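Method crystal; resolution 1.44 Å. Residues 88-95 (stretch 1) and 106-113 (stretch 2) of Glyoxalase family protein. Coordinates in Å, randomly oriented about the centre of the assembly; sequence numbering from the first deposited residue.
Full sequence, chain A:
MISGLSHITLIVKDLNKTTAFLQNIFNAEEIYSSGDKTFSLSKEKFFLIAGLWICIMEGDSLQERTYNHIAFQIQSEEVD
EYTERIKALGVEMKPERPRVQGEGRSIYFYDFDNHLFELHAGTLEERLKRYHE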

# COMPACT_ATOMS: atom_id res chain seq x y z
N ALA A 88 -9.24 -20.86 -6.94
CA ALA A 88 -9.68 -21.75 -5.87
C ALA A 88 -10.25 -21.01 -4.67
O ALA A 88 -11.15 -21.60 -4.03
CB ALA A 88 -8.50 -22.62 -5.37
N LEU A 89 -9.77 -19.81 -4.41
CA LEU A 89 -10.32 -19.08 -3.26
C LEU A 89 -11.62 -18.42 -3.69
O LEU A 89 -12.44 -18.19 -2.79
CB LEU A 89 -9.34 -18.12 -2.62
CG LEU A 89 -9.58 -17.58 -1.21
CD1 LEU A 89 -9.14 -18.55 -0.13
CD2 LEU A 89 -8.84 -16.27 -0.99
N GLY A 90 -11.82 -18.21 -4.99
CA GLY A 90 -13.13 -17.70 -5.41
C GLY A 90 -13.14 -16.18 -5.54
O GLY A 90 -14.16 -15.63 -6.05
N VAL A 91 -12.07 -15.49 -5.15
CA VAL A 91 -12.04 -14.03 -5.27
C VAL A 91 -12.13 -13.50 -6.69
O VAL A 91 -11.93 -14.23 -7.66
CB VAL A 91 -10.81 -13.41 -4.58
CG1 VAL A 91 -10.90 -13.72 -3.09
CG2 VAL A 91 -9.53 -13.96 -5.20
N GLU A 92 -12.55 -12.22 -6.79
CA GLU A 92 -12.74 -11.68 -8.15
C GLU A 92 -11.33 -11.52 -8.73
O GLU A 92 -10.42 -11.03 -8.07
CB GLU A 92 -13.42 -10.33 -8.00
CG GLU A 92 -13.31 -9.46 -9.23
CD GLU A 92 -14.23 -8.27 -9.25
OE1 GLU A 92 -15.33 -8.37 -8.66
OE2 GLU A 92 -13.88 -7.29 -9.95
N MET A 93 -11.17 -11.92 -9.99
CA MET A 93 -9.88 -11.81 -10.64
C MET A 93 -10.08 -11.21 -12.04
O MET A 93 -11.01 -11.66 -12.70
CB MET A 93 -9.26 -13.21 -10.81
CG MET A 93 -8.03 -13.13 -11.68
SD MET A 93 -7.41 -14.71 -12.29
CE MET A 93 -6.34 -15.11 -10.90
N LYS A 94 -9.20 -10.29 -12.39
CA LYS A 94 -9.16 -9.73 -13.74
C LYS A 94 -8.36 -10.70 -14.63
O LYS A 94 -7.12 -10.69 -14.53
CB LYS A 94 -8.55 -8.32 -13.75
CG LYS A 94 -9.15 -7.46 -12.62
CD LYS A 94 -9.06 -5.98 -12.95
CE LYS A 94 -10.42 -5.46 -13.42
NZ LYS A 94 -11.02 -4.55 -12.40
N PRO A 95 -9.03 -11.51 -15.43
CA PRO A 95 -8.44 -12.59 -16.23
C PRO A 95 -7.34 -12.14 -17.20
O PRO A 95 -7.47 -11.15 -17.91
CB PRO A 95 -9.59 -13.21 -17.00
CG PRO A 95 -10.86 -12.69 -16.40
CD PRO A 95 -10.52 -11.47 -15.58
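Stretch 2, residues 106-113: SIYFYDFD

Stretch 2 lies on stretch 1 as a short, weakly bonded antiparallel strand pairing, with the Phe112 ring packed against Val91 and Leu89, and the Tyr110 OH bonded to Lys94. Residues 106-110 form an extended strand, and the touching parts run 123° apart end to end. The closest CA pair is Met93 and Phe109, 4.1 Å apart, in a non-hydrogen-bonded pair. Two backbone bonds flank that pair: Tyr110 N gives to Glu92 O at 3.0 Å, and Lys94 N gives to Tyr108 O at 2.9 Å. Beyond these bonds a water bridges the backbones, accepting from Glu92 N at 3.0 Å and donating to Asp111 O at 2.6 Å, while Tyr110 O is left without a partner.

Side chains add to the contact. Met93 and Phe109 share a sheet face, and the extended Met93 chain brings its CE to 3.4 Å from CG2 of Ile107. Tyr110, in rotamer m, starts sideways, but its end comes nearer to stretch 1, where its OH accepts a very short 2.5 Å hydrogen bond from Lys94 NZ. Where the strands give way to loop, Val91 CG1 sits over one face of the Phe112 ring, 4.1 Å from its centroid, while Leu89 CD2 meets Phe112 CZ at 3.8 Å. Gly90, with phi 94°, is the first residue to leave the helix; at these backbone angles a CB would be jammed against the Leu89 carbonyl O, which by itself calls for glycine.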

# COMPACT_ATOMS: atom_id res chain seq x y z
N SER A 106 1.36 -10.41 -15.17
CA SER A 106 0.79 -10.05 -13.89
C SER A 106 -0.60 -10.70 -13.76
O SER A 106 -1.35 -10.85 -14.74
CB SER A 106 0.72 -8.51 -13.77
OG SER A 106 2.03 -8.01 -13.53
N ILE A 107 -0.88 -10.97 -12.49
CA ILE A 107 -2.21 -11.33 -12.05
C ILE A 107 -2.80 -10.26 -11.12
O ILE A 107 -2.23 -9.86 -10.11
CB ILE A 107 -2.17 -12.64 -11.25
CG1 ILE A 107 -1.21 -13.68 -11.84
CG2 ILE A 107 -3.56 -13.17 -11.06
CD1 ILE A 107 -0.95 -14.83 -10.85
N TYR A 108 -3.96 -9.75 -11.52
CA TYR A 108 -4.64 -8.72 -10.75
C TYR A 108 -5.92 -9.31 -10.19
O TYR A 108 -6.67 -9.92 -10.96
CB TYR A 108 -5.01 -7.60 -11.72
CG TYR A 108 -3.88 -6.66 -12.08
CD1 TYR A 108 -3.15 -6.85 -13.23
CD2 TYR A 108 -3.58 -5.57 -11.28
CE1 TYR A 108 -2.12 -6.00 -13.59
CE2 TYR A 108 -2.56 -4.70 -11.65
CZ TYR A 108 -1.84 -4.91 -12.82
OH TYR A 108 -0.81 -4.03 -13.16
N PHE A 109 -6.12 -9.14 -8.89
CA PHE A 109 -7.23 -9.79 -8.21
C PHE A 109 -7.56 -9.03 -6.93
O PHE A 109 -6.79 -8.20 -6.42
CB PHE A 109 -6.90 -11.27 -7.90
CG PHE A 109 -5.65 -11.42 -7.04
CD1 PHE A 109 -5.67 -11.75 -5.70
CD2 PHE A 109 -4.42 -11.26 -7.64
CE1 PHE A 109 -4.52 -11.88 -4.95
CE2 PHE A 109 -3.23 -11.42 -6.95
CZ PHE A 109 -3.28 -11.76 -5.62
N TYR A 110 -8.76 -9.18 -6.41
CA TYR A 110 -9.16 -8.40 -5.23
C TYR A 110 -9.18 -9.30 -4.01
O TYR A 110 -9.16 -10.52 -4.21
CB TYR A 110 -10.63 -7.89 -5.38
CG TYR A 110 -10.73 -6.97 -6.56
CD1 TYR A 110 -10.86 -7.53 -7.84
CD2 TYR A 110 -10.62 -5.59 -6.41
CE1 TYR A 110 -10.94 -6.70 -8.94
CE2 TYR A 110 -10.69 -4.77 -7.56
CZ TYR A 110 -10.82 -5.34 -8.79
OH TYR A 110 -10.92 -4.54 -9.91
N ASP A 111 -9.23 -8.70 -2.81
CA ASP A 111 -9.44 -9.57 -1.63
C ASP A 111 -10.94 -9.65 -1.36
O ASP A 111 -11.72 -9.59 -2.33
CB ASP A 111 -8.68 -9.12 -0.39
CG ASP A 111 -8.98 -7.68 0.03
OD1 ASP A 111 -8.41 -7.26 1.09
OD2 ASP A 111 -9.79 -7.03 -0.63
N PHE A 112 -11.32 -9.74 -0.10
CA PHE A 112 -12.76 -9.79 0.21
C PHE A 112 -13.26 -8.40 0.59
O PHE A 112 -14.42 -8.30 1.00
CB PHE A 112 -12.97 -10.75 1.39
CG PHE A 112 -12.62 -12.20 1.08
CD1 PHE A 112 -11.57 -12.88 1.68
CD2 PHE A 112 -13.38 -12.91 0.15
CE1 PHE A 112 -11.29 -14.20 1.36
CE2 PHE A 112 -13.09 -14.23 -0.17
CZ PHE A 112 -12.06 -14.90 0.46
N ASP A 113 -12.43 -7.37 0.44
CA ASP A 113 -12.82 -6.03 0.93
C ASP A 113 -12.47 -4.96 -0.10
O ASP A 113 -12.09 -3.82 0.30
CB ASP A 113 -12.04 -5.76 2.25
CG ASP A 113 -12.54 -6.73 3.32
OD1 ASP A 113 -13.59 -6.45 3.95
OD2 ASP A 113 -11.93 -7.81 3.53
O HOH W 1 -13.15 -10.68 -4.27